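PDB 4J6O: metallophosphoesterase from Clostridium thermocellum, which probably removes phosphate from 2',3'-phosphate ends of RNA in bacterial RNA repair, as a manganese-binding phosphatase of the calcineurin-like family. Local coordinates for residues 61-66 against 151-156. Numbering follows the deposited sequence.
With MN (manganese (II) ion), chain J.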
ATOM      1  N   LEU A  61       1.193   2.748  -8.702  1.00 18.95           N
ATOM      2  CA  LEU A  61       1.057   3.419  -7.401  1.00 17.48           C
ATOM      3  C   LEU A  61       0.742   2.366  -6.358  1.00 19.02           C
ATOM      4  O   LEU A  61      -0.296   1.726  -6.448  1.00 18.54           O
ATOM      5  CB  LEU A  61      -0.093   4.433  -7.447  1.00 20.92           C
ATOM      6  CG  LEU A  61       0.022   5.524  -8.504  1.00 22.64           C
ATOM      7  CD1 LEU A  61      -1.220   6.413  -8.379  1.00 26.55           C
ATOM      8  CD2 LEU A  61       1.288   6.360  -8.353  1.00 24.90           C
ATOM      9  N   PHE A  62       1.661   2.157  -5.403  1.00 17.34           N
ATOM     10  CA  PHE A  62       1.445   1.132  -4.368  1.00 16.70           C
ATOM     11  C   PHE A  62       0.789   1.798  -3.197  1.00 18.00           C
ATOM     12  O   PHE A  62       1.228   2.878  -2.789  1.00 19.10           O
ATOM     13  CB  PHE A  62       2.774   0.511  -3.929  1.00 16.48           C
ATOM     14  CG  PHE A  62       3.432  -0.383  -4.970  1.00 16.85           C
ATOM     15  CD1 PHE A  62       2.981  -1.679  -5.188  1.00 18.18           C
ATOM     16  CD2 PHE A  62       4.509   0.077  -5.740  1.00 19.12           C
ATOM     17  CE1 PHE A  62       3.598  -2.500  -6.156  1.00 18.93           C
ATOM     18  CE2 PHE A  62       5.120  -0.757  -6.718  1.00 22.55           C
ATOM     19  CZ  PHE A  62       4.660  -2.046  -6.915  1.00 20.80           C
ATOM     20  N   LEU A  63      -0.199   1.109  -2.615  1.00 15.71           N
ATOM     21  CA  LEU A  63      -0.990   1.663  -1.502  1.00 15.70           C
ATOM     22  C   LEU A  63      -0.401   1.287  -0.154  1.00 20.68           C
ATOM     23  O   LEU A  63      -0.961   1.646   0.916  1.00 21.46           O
ATOM     24  CB  LEU A  63      -2.437   1.255  -1.606  1.00 16.11           C
ATOM     25  CG  LEU A  63      -3.164   1.758  -2.842  1.00 17.00           C
ATOM     26  CD1 LEU A  63      -4.638   1.323  -2.754  1.00 16.47           C
ATOM     27  CD2 LEU A  63      -3.083   3.282  -2.877  1.00 20.97           C
ATOM     28  N   GLY A  64       0.742   0.644  -0.203  1.00 18.51           N
ATOM     29  CA  GLY A  64       1.495   0.305   0.996  1.00 20.48           C
ATOM     30  C   GLY A  64       1.067  -1.010   1.621  1.00 20.50           C
ATOM     31  O   GLY A  64       0.366  -1.829   0.985  1.00 18.58           O
ATOM     32  N   ASP A  65       1.470  -1.232   2.857  1.00 17.48           N
ATOM     33  CA  ASP A  65       1.342  -2.541   3.553  1.00 16.91           C
ATOM     34  C   ASP A  65       2.036  -3.608   2.701  1.00 18.40           C
ATOM     35  O   ASP A  65       1.460  -4.629   2.307  1.00 19.43           O
ATOM     36  CB  ASP A  65      -0.102  -2.895   3.858  1.00 18.78           C
ATOM     37  CG  ASP A  65      -0.509  -2.472   5.302  1.00 23.92           C
ATOM     38  OD1 ASP A  65       0.282  -1.736   5.906  1.00 19.19           O
ATOM     39  OD2 ASP A  65      -1.582  -2.846   5.794  1.00 18.58           O
ATOM     40  N   LEU A  66       3.297  -3.314   2.382  1.00 18.99           N
ATOM     41  CA  LEU A  66       4.202  -4.235   1.630  1.00 18.72           C
ATOM     42  C   LEU A  66       4.675  -5.389   2.490  1.00 21.32           C
ATOM     43  O   LEU A  66       4.930  -6.489   1.972  1.00 20.94           O
ATOM     44  CB  LEU A  66       5.445  -3.437   1.150  1.00 19.86           C
ATOM     45  CG  LEU A  66       5.168  -2.161   0.394  1.00 22.23           C
ATOM     46  CD1 LEU A  66       6.563  -1.570   0.034  1.00 25.15           C
ATOM     47  CD2 LEU A  66       4.333  -2.410  -0.863  1.00 18.72           C
ATOM     48  N   LEU A 151      -7.294  12.631  -8.726  1.00 25.50           N
ATOM     49  CA  LEU A 151      -7.047  11.336  -8.127  1.00 23.81           C
ATOM     50  C   LEU A 151      -6.292  11.551  -6.842  1.00 21.82           C
ATOM     51  O   LEU A 151      -5.349  12.346  -6.822  1.00 23.43           O
ATOM     52  CB  LEU A 151      -6.222  10.490  -9.099  1.00 21.25           C
ATOM     53  CG  LEU A 151      -5.656   9.125  -8.596  1.00 22.54           C
ATOM     54  CD1 LEU A 151      -6.766   8.143  -8.237  1.00 21.25           C
ATOM     55  CD2 LEU A 151      -4.583   8.546  -9.601  1.00 22.09           C
ATOM     56  N   VAL A 152      -6.692  10.843  -5.793  1.00 20.58           N
ATOM     57  CA  VAL A 152      -5.910  10.822  -4.523  1.00 19.31           C
ATOM     58  C   VAL A 152      -5.660   9.360  -4.203  1.00 20.67           C
ATOM     59  O   VAL A 152      -6.578   8.545  -4.272  1.00 20.57           O
ATOM     60  CB  VAL A 152      -6.716  11.496  -3.422  1.00 23.66           C
ATOM     61  CG1 VAL A 152      -6.051  11.296  -2.044  1.00 24.34           C
ATOM     62  CG2 VAL A 152      -6.843  13.050  -3.693  1.00 25.93           C
ATOM     63  N   VAL A 153      -4.441   9.041  -3.785  1.00 19.80           N
ATOM     64  CA  VAL A 153      -4.138   7.686  -3.289  1.00 20.79           C
ATOM     65  C   VAL A 153      -3.616   7.825  -1.873  1.00 19.42           C
ATOM     66  O   VAL A 153      -2.828   8.722  -1.561  1.00 19.56           O
ATOM     67  CB  VAL A 153      -3.139   6.886  -4.165  1.00 18.75           C
ATOM     68  CG1 VAL A 153      -3.792   6.506  -5.545  1.00 19.40           C
ATOM     69  CG2 VAL A 153      -1.784   7.590  -4.345  1.00 20.60           C
ATOM     70  N   ALA A 154      -4.068   6.909  -1.016  1.00 20.37           N
ATOM     71  CA  ALA A 154      -3.680   6.864   0.401  1.00 19.41           C
ATOM     72  C   ALA A 154      -3.988   5.490   0.904  1.00 19.40           C
ATOM     73  O   ALA A 154      -4.875   4.810   0.338  1.00 20.66           O
ATOM     74  CB  ALA A 154      -4.477   7.897   1.234  1.00 22.29           C
ATOM     75  N   HIS A 155      -3.275   5.041   1.933  1.00 15.85           N
ATOM     76  CA  HIS A 155      -3.542   3.666   2.409  1.00 16.02           C
ATOM     77  C   HIS A 155      -4.935   3.527   3.009  1.00 18.20           C
ATOM     78  O   HIS A 155      -5.726   2.684   2.539  1.00 17.16           O
ATOM     79  CB  HIS A 155      -2.484   3.243   3.428  1.00 16.49           C
ATOM     80  CG  HIS A 155      -2.719   1.894   3.968  1.00 15.57           C
ATOM     81  ND1 HIS A 155      -2.504   0.757   3.210  1.00 17.78           N
ATOM     82  CD2 HIS A 155      -3.196   1.484   5.157  1.00 18.58           C
ATOM     83  CE1 HIS A 155      -2.833  -0.305   3.927  1.00 20.36           C
ATOM     84  NE2 HIS A 155      -3.247   0.106   5.120  1.00 19.48           N
ATOM     85  N   ALA A 156      -5.239   4.299   4.045  1.00 17.69           N
ATOM     86  CA  ALA A 156      -6.542   4.172   4.704  1.00 21.77           C
ATOM     87  C   ALA A 156      -7.597   5.068   4.117  1.00 21.65           C
ATOM     88  O   ALA A 156      -8.731   5.079   4.590  1.00 26.72           O
ATOM     89  CB  ALA A 156      -6.404   4.407   6.238  1.00 19.25           C
TER
HETATM   90 MN    MN J 508      -3.007  -4.377   5.272  1.00 18.86          MN
HETATM   91  O   HOH W   1      -2.333  -0.883   0.933  1.00 33.18           O
HETATM   92  O   HOH W   2      -4.677  -5.857   4.681  1.00 20.73           O
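Leu151 opens the 151-156 segment with a tip-to-tip apolar meeting: its CD2 lies 4.2 Å from CD1 of Leu61, each methyl reaching toward the other strand. Val153 fills the middle of the interface. Its CG1, anti to the carbonyl carbon, packs 3.8 Å from Leu61 CD1, while its CB meets Leu63 CD2 at 3.8 Å; both leucines cross it at about a right angle. The carbonyl oxygen of Ala154 is buried here without a polar partner, 4.0 Å from Leu63 CD2.

Polar contacts begin at His155. Its CG is anti to the backbone N, which carries the ring to the turn after strand 59-62, where ND1 donates to Leu63 O at 2.9 Å. The N-H...O angle of 146° shows a moderately bent bond, and the acceptor lies near the ring plane although the donor stands above the carbonyl plane. Water 1 is hydrogen-bonded to ND1 and donates to Gly64 O, tying the ring to the turn a second time. Asp65 OD2 approaches His155 CE1 to 3.4 Å, with carboxylate and ring planes 53° apart, and binds manganese at 2.2 Å alongside Asp19 and His21. OD1 accepts from His96 N, helping to orient the carboxylate. His155 NE2 is hydrogen-bonded to a citrate, probably from the crystallisation liquor, that may mark a pocket beside the metal.

The two segments run in nearly the same direction, 16° apart end to end, and the strands they continue belong to different sheets that pack across the buried core of the calcineurin-like fold: strand 59-62 lies between 14-17 and 89-91, with helix 73-86 against Phe62, and strand 151-154 between 143-146 and 203-206.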